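Local coordinates for protein hydroxylase (PDB 2OR0) that probably acts as a flavin-dependent hydroxylase of the acyl-CoA dehydrogenase superfamily, using reduced flavin and molecular oxygen, at residues 252-257 / 381-386; 261-266 / 342-347; 268-273 / 300-305. One frame throughout, in Å; residues are numbered along the deposited sequence.

Interaction 1: residues 252-257 / 381-386; sequences CMFPLG and LAHAVH
Val-385 presses its CG1 methyl against the ring of Phe-254 and the pyrrolidine of Pro-255, where the first long helix of the C-terminal helical bundle of the acyl-CoA dehydrogenase fold meets the loop joining helices 370-381 and 389-399. The contact is apolar, with no hydrogen bond crossing it. With chi1 near -59°, Val-385 sets CG1 anti to its carbonyl carbon, and the methyl lies 3.5 Å from Phe-254 CE2. Beside this, Pro-255 CG comes to 4.0 Å from Val-385 CG1, the proline ring and the valine slanting past one another. Because the proline nitrogen has no hydrogen to give to the preceding turn, the helix is kinked at this point. Phe-254 extends away from its own nitrogen (chi1 160°), which brings CZ to 4.1 Å from His-383 CE1. Its ring also packs edge-to-face with Tyr-133. Were Phe-254 replaced by an alanine, the Val-385 methyl would be likely to lose the cover on one flank and His-383 its contact with CZ. The other valine methyl, CG2, lies over one face of the His-386 imidazole, toward its rim. Within the loop, Val-385 N donates to His-383 ND1 at 3.0 Å, nearly straight at 175°, with the donor in the imidazole plane.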
# COMPACT_ATOMS: atom_id res chain seq x y z
N CYS A 252 -8.27 8.19 1.05
CA CYS A 252 -7.27 8.56 0.10
C CYS A 252 -5.91 7.97 0.49
O CYS A 252 -5.27 7.29 -0.34
CB CYS A 252 -7.18 10.09 -0.08
SG CYS A 252 -5.91 10.59 -1.28
N MSE A 253 -5.47 8.20 1.72
CA MSE A 253 -4.08 7.91 2.08
C MSE A 253 -3.77 6.40 2.18
O MSE A 253 -2.66 5.94 1.80
CB MSE A 253 -3.72 8.59 3.42
CG MSE A 253 -3.75 10.13 3.36
SE MSE A 253 -2.47 10.83 2.04
CE MSE A 253 -0.84 10.12 2.67
N PHE A 254 -4.72 5.64 2.72
CA PHE A 254 -4.48 4.21 2.95
C PHE A 254 -4.33 3.49 1.60
O PHE A 254 -3.31 2.88 1.36
CB PHE A 254 -5.54 3.59 3.92
CG PHE A 254 -5.64 2.07 3.84
CD1 PHE A 254 -4.55 1.25 4.09
CD2 PHE A 254 -6.87 1.47 3.53
CE1 PHE A 254 -4.68 -0.14 3.99
CE2 PHE A 254 -7.00 0.09 3.46
CZ PHE A 254 -5.90 -0.71 3.69
N PRO A 255 -5.33 3.59 0.70
CA PRO A 255 -5.15 2.98 -0.62
C PRO A 255 -4.06 3.60 -1.53
O PRO A 255 -3.71 2.98 -2.54
CB PRO A 255 -6.51 3.16 -1.26
CG PRO A 255 -7.44 3.35 -0.16
CD PRO A 255 -6.67 4.17 0.84
N LEU A 256 -3.51 4.77 -1.16
CA LEU A 256 -2.59 5.50 -2.05
C LEU A 256 -1.28 4.75 -2.21
O LEU A 256 -0.78 4.57 -3.32
CB LEU A 256 -2.32 6.93 -1.52
CG LEU A 256 -1.31 7.82 -2.29
CD1 LEU A 256 -1.87 8.20 -3.67
CD2 LEU A 256 -0.95 9.08 -1.48
N GLY A 257 -0.73 4.30 -1.08
CA GLY A 257 0.49 3.52 -1.10
C GLY A 257 0.35 2.20 -1.85
O GLY A 257 1.28 1.77 -2.55
N LEU A 381 -3.38 -6.55 -7.30
CA LEU A 381 -4.75 -6.23 -7.73
C LEU A 381 -5.82 -6.94 -6.90
O LEU A 381 -6.98 -6.49 -6.88
CB LEU A 381 -4.97 -6.58 -9.23
CG LEU A 381 -6.25 -6.04 -9.90
CD1 LEU A 381 -6.24 -4.51 -9.81
CD2 LEU A 381 -6.43 -6.48 -11.40
N ALA A 382 -5.45 -8.07 -6.28
CA ALA A 382 -6.37 -8.87 -5.44
C ALA A 382 -6.68 -8.23 -4.07
O ALA A 382 -7.57 -8.66 -3.36
CB ALA A 382 -5.79 -10.30 -5.24
N HIS A 383 -5.95 -7.18 -3.70
CA HIS A 383 -6.22 -6.48 -2.43
C HIS A 383 -7.63 -5.89 -2.38
O HIS A 383 -8.19 -5.48 -3.40
CB HIS A 383 -5.17 -5.39 -2.18
CG HIS A 383 -5.14 -4.90 -0.75
ND1 HIS A 383 -6.11 -4.08 -0.23
CD2 HIS A 383 -4.25 -5.12 0.25
CE1 HIS A 383 -5.82 -3.81 1.03
NE2 HIS A 383 -4.69 -4.42 1.34
N ALA A 384 -8.19 -5.84 -1.19
CA ALA A 384 -9.56 -5.35 -0.98
C ALA A 384 -9.76 -3.93 -1.47
O ALA A 384 -10.86 -3.57 -1.89
CB ALA A 384 -9.95 -5.46 0.55
N VAL A 385 -8.71 -3.10 -1.43
CA VAL A 385 -8.85 -1.71 -1.90
C VAL A 385 -8.97 -1.60 -3.41
O VAL A 385 -9.23 -0.51 -3.93
CB VAL A 385 -7.75 -0.72 -1.38
CG1 VAL A 385 -7.75 -0.65 0.13
CG2 VAL A 385 -6.38 -1.09 -1.91
N HIS A 386 -8.83 -2.72 -4.12
CA HIS A 386 -9.08 -2.73 -5.55
C HIS A 386 -10.40 -3.30 -6.01
O HIS A 386 -10.67 -3.27 -7.21
CB HIS A 386 -7.90 -3.39 -6.30
CG HIS A 386 -6.60 -2.70 -6.03
ND1 HIS A 386 -5.46 -3.38 -5.66
CD2 HIS A 386 -6.28 -1.39 -6.01
CE1 HIS A 386 -4.48 -2.51 -5.47
NE2 HIS A 386 -4.97 -1.29 -5.67

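Interaction 2: residues 261-266 / 342-347; sequences AVIGIT and IAAAWR
Ile-263 turns CG1 anti to its carbonyl carbon (chi1 -64°) and then runs on extended through chi2, 167°, so that CD1 reaches toward the neighbouring helix and rests 4.0 Å from Ala-344 CB. Val-262, one residue earlier, carries CG1 anti to its own nitrogen (chi1 172°). That methyl lies beside the backbone of the other helix, 4.2 Å from Ala-345 O, and a little farther, 4.4 Å, from Ala-345 CB. Two branched side chains are thus matched with two alanines, whose small size lets the backbones draw together: the CA atoms of Val-262 and Ala-345 are 6.3 Å apart. The contact is buried, no hydrogen bond crosses it, and its side-chain contacts are apolar. A turn further on, Thr-266 OG1 donates to Ile-263 O at 2.8 Å, so its hydroxyl is satisfied within its own helix. Around the pair, Ile-263 also touches Ser-308 and Leu-312 of helix 292-324, while His-386 packs on both Val-262 and Ala-345. The two segments run in the same direction, as the first and third helices of an up-and-down bundle do, and this close alanine-lined packing belongs to the C-terminal helical domain of the acyl-CoA dehydrogenase fold.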
# COMPACT_ATOMS: atom_id res chain seq x y z
N ALA A 261 2.07 1.34 -5.41
CA ALA A 261 2.92 0.15 -5.55
C ALA A 261 2.54 -0.64 -6.78
O ALA A 261 3.41 -0.97 -7.56
CB ALA A 261 2.87 -0.72 -4.29
N VAL A 262 1.24 -0.89 -6.99
CA VAL A 262 0.78 -1.57 -8.20
C VAL A 262 1.21 -0.81 -9.48
O VAL A 262 1.69 -1.42 -10.44
CB VAL A 262 -0.74 -1.81 -8.19
CG1 VAL A 262 -1.22 -2.34 -9.56
CG2 VAL A 262 -1.13 -2.81 -7.05
N ILE A 263 1.02 0.51 -9.49
CA ILE A 263 1.42 1.30 -10.64
C ILE A 263 2.91 1.20 -10.95
O ILE A 263 3.28 0.95 -12.08
CB ILE A 263 0.90 2.77 -10.57
CG1 ILE A 263 -0.65 2.75 -10.62
CG2 ILE A 263 1.43 3.55 -11.76
CD1 ILE A 263 -1.36 4.08 -10.23
N GLY A 264 3.76 1.38 -9.93
CA GLY A 264 5.20 1.27 -10.11
C GLY A 264 5.66 -0.12 -10.50
O GLY A 264 6.63 -0.29 -11.26
N ILE A 265 4.96 -1.14 -9.99
CA ILE A 265 5.24 -2.50 -10.44
C ILE A 265 5.03 -2.64 -11.96
O ILE A 265 5.82 -3.23 -12.64
CB ILE A 265 4.41 -3.58 -9.65
CG1 ILE A 265 4.95 -3.70 -8.23
CG2 ILE A 265 4.47 -4.94 -10.36
CD1 ILE A 265 3.91 -4.27 -7.18
N THR A 266 3.94 -2.09 -12.47
CA THR A 266 3.67 -2.21 -13.90
C THR A 266 4.66 -1.40 -14.71
O THR A 266 5.00 -1.78 -15.81
CB THR A 266 2.22 -1.86 -14.27
OG1 THR A 266 1.96 -0.46 -14.04
CG2 THR A 266 1.23 -2.72 -13.46
N ILE A 342 -9.15 3.10 -7.65
CA ILE A 342 -9.43 1.72 -8.02
C ILE A 342 -9.19 1.55 -9.54
O ILE A 342 -8.48 0.65 -9.94
CB ILE A 342 -10.89 1.36 -7.69
CG1 ILE A 342 -11.09 1.20 -6.19
CG2 ILE A 342 -11.32 0.07 -8.44
CD1 ILE A 342 -12.56 1.35 -5.78
N ALA A 343 -9.81 2.41 -10.35
CA ALA A 343 -9.61 2.42 -11.83
C ALA A 343 -8.15 2.50 -12.24
O ALA A 343 -7.74 1.88 -13.25
CB ALA A 343 -10.38 3.59 -12.45
N ALA A 344 -7.35 3.27 -11.49
CA ALA A 344 -5.93 3.39 -11.77
C ALA A 344 -5.19 2.03 -11.64
O ALA A 344 -4.35 1.71 -12.48
CB ALA A 344 -5.26 4.42 -10.88
N ALA A 345 -5.49 1.27 -10.58
CA ALA A 345 -4.89 -0.08 -10.43
C ALA A 345 -5.28 -0.99 -11.62
O ALA A 345 -4.41 -1.62 -12.22
CB ALA A 345 -5.30 -0.73 -9.10
N TRP A 346 -6.56 -1.02 -11.95
CA TRP A 346 -7.04 -1.91 -12.98
C TRP A 346 -6.46 -1.58 -14.38
O TRP A 346 -6.06 -2.49 -15.13
CB TRP A 346 -8.57 -1.89 -13.03
CG TRP A 346 -9.22 -2.75 -11.92
CD1 TRP A 346 -9.31 -2.43 -10.56
CD2 TRP A 346 -9.83 -4.04 -12.07
NE1 TRP A 346 -9.99 -3.45 -9.89
CE2 TRP A 346 -10.29 -4.45 -10.79
CE3 TRP A 346 -10.06 -4.88 -13.18
CZ2 TRP A 346 -10.96 -5.66 -10.59
CZ3 TRP A 346 -10.73 -6.11 -12.97
CH2 TRP A 346 -11.17 -6.47 -11.68
N ARG A 347 -6.43 -0.29 -14.71
CA ARG A 347 -5.91 0.21 -15.98
C ARG A 347 -4.45 -0.23 -16.18
O ARG A 347 -4.09 -0.71 -17.24
CB ARG A 347 -6.03 1.76 -16.05
CG ARG A 347 -5.77 2.37 -17.45
CD ARG A 347 -5.92 3.91 -17.43
NE ARG A 347 -7.22 4.32 -16.87
CZ ARG A 347 -7.40 4.89 -15.67
NH1 ARG A 347 -6.37 5.16 -14.88
NH2 ARG A 347 -8.61 5.19 -15.27

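Interaction 3: residues 268-273 / 300-305; sequences GALACH and ESAAEI
Leu-270 points toward helix 292-324 and lies against two residues one turn apart on it, Ala-302 and Ile-305. Its first torsion puts CG anti to the backbone nitrogen (chi1 174°), and the branch beyond swings CD2 over the alanine, 4.0 Å from Ala-302 CB. The same methyl is 4.1 Å from Ala-302 CA, so it bears on the backbone of the helix as well as on the alanine methyl. Ile-305 comes the other way: its CB also faces the partner helix, and the extended chi2 of 169° sends CD1 across to the base of the leucine, 4.3 Å from Leu-270 CB. The two long side chains therefore overlap, the isoleucine tip by the root of the leucine and the leucine tip over the alanine. With a leucine and an isoleucine between them, the backbones stay 7.3 Å apart at Leu-270 CA and Ala-302 CA. All the contacts across are between carbon atoms. Ile-305 is buried, whereas Leu-270 and Ala-302 are partly exposed, which places the contact at the edge of the bundle interior. The segments run antiparallel, as helices joined by a connection in an up-and-down bundle do. Helix 331-356 packs against both, through Ile-355 on His-273 and a hydrogen bond from Ser-301 OG to Ala-351 O, while helix 370-381 covers Ala-269 and Cys-272 with Phe-373.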
# COMPACT_ATOMS: atom_id res chain seq x y z
N GLY A 268 7.88 -1.00 -13.72
CA GLY A 268 8.94 -2.00 -13.74
C GLY A 268 8.80 -3.06 -14.84
O GLY A 268 9.78 -3.36 -15.51
N ALA A 269 7.60 -3.63 -15.01
CA ALA A 269 7.33 -4.63 -16.05
C ALA A 269 7.58 -4.04 -17.44
O ALA A 269 8.24 -4.68 -18.30
CB ALA A 269 5.88 -5.12 -15.95
N LEU A 270 7.04 -2.84 -17.66
CA LEU A 270 7.22 -2.10 -18.91
C LEU A 270 8.70 -1.86 -19.16
O LEU A 270 9.18 -2.14 -20.27
CB LEU A 270 6.47 -0.76 -18.86
CG LEU A 270 6.66 0.24 -20.02
CD1 LEU A 270 6.04 -0.28 -21.34
CD2 LEU A 270 6.01 1.57 -19.67
N ALA A 271 9.42 -1.38 -18.15
CA ALA A 271 10.88 -1.16 -18.29
C ALA A 271 11.60 -2.46 -18.68
O ALA A 271 12.42 -2.47 -19.61
CB ALA A 271 11.48 -0.57 -17.01
N CYS A 272 11.30 -3.54 -17.97
CA CYS A 272 11.83 -4.86 -18.33
C CYS A 272 11.48 -5.26 -19.77
O CYS A 272 12.32 -5.79 -20.48
CB CYS A 272 11.26 -5.93 -17.38
SG CYS A 272 11.95 -5.85 -15.71
N HIS A 273 10.24 -5.05 -20.17
CA HIS A 273 9.80 -5.42 -21.50
C HIS A 273 10.62 -4.65 -22.55
O HIS A 273 11.12 -5.23 -23.51
CB HIS A 273 8.32 -5.09 -21.63
CG HIS A 273 7.71 -5.54 -22.92
ND1 HIS A 273 7.81 -6.84 -23.38
CD2 HIS A 273 6.95 -4.88 -23.82
CE1 HIS A 273 7.16 -6.94 -24.53
NE2 HIS A 273 6.63 -5.77 -24.82
N GLU A 300 0.65 1.95 -26.60
CA GLU A 300 -0.69 1.93 -26.04
C GLU A 300 -0.65 1.62 -24.55
O GLU A 300 -1.29 2.30 -23.76
CB GLU A 300 -1.57 0.89 -26.73
CG GLU A 300 -1.84 1.17 -28.19
CD GLU A 300 -2.60 0.03 -28.90
OE1 GLU A 300 -2.65 -1.11 -28.36
OE2 GLU A 300 -3.11 0.28 -30.02
N SER A 301 0.11 0.60 -24.17
CA SER A 301 0.21 0.20 -22.77
C SER A 301 0.90 1.24 -21.91
O SER A 301 0.43 1.51 -20.79
CB SER A 301 0.94 -1.15 -22.62
OG SER A 301 0.10 -2.19 -23.12
N ALA A 302 1.99 1.82 -22.42
CA ALA A 302 2.68 2.92 -21.72
C ALA A 302 1.75 4.10 -21.48
O ALA A 302 1.87 4.75 -20.44
CB ALA A 302 3.92 3.39 -22.49
N ALA A 303 0.85 4.40 -22.43
CA ALA A 303 -0.09 5.51 -22.26
C ALA A 303 -1.09 5.25 -21.10
O ALA A 303 -1.38 6.13 -20.26
CB ALA A 303 -0.80 5.82 -23.57
N GLU A 304 -1.59 4.03 -21.04
CA GLU A 304 -2.51 3.61 -19.97
C GLU A 304 -1.87 3.64 -18.60
O GLU A 304 -2.48 4.12 -17.66
CB GLU A 304 -3.06 2.19 -20.23
CG GLU A 304 -3.80 2.07 -21.52
CD GLU A 304 -5.03 2.97 -21.56
OE1 GLU A 304 -6.04 2.59 -20.93
OE2 GLU A 304 -5.01 4.02 -22.25
N ILE A 305 -0.67 3.11 -18.48
CA ILE A 305 0.06 3.11 -17.22
C ILE A 305 0.33 4.55 -16.77
O ILE A 305 0.20 4.89 -15.58
CB ILE A 305 1.39 2.30 -17.36
CG1 ILE A 305 1.10 0.78 -17.56
CG2 ILE A 305 2.33 2.56 -16.16
CD1 ILE A 305 2.34 -0.05 -17.97

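From the N terminus, helix 250-277 supplies the first segment of all three contacts: 252-257, then 261-266, then 268-273. Their partners follow in reverse order, so the loops sit one within another and none cross. Interaction 3 closes the shortest, joining helix 250-277 to the next helix, 292-324. Interaction 2 encloses it by reaching helix 331-356, and interaction 1 surrounds both with the loop after helix 370-381. No strand lies within any of these loops. Interaction 2 adjoins each of the others: Trp-346 NE1 probably hydrogen-bonds to His-386 O, and Thr-266 packs on Ile-305. Interactions 1 and 3 remain about 12 Å apart at their nearest atoms.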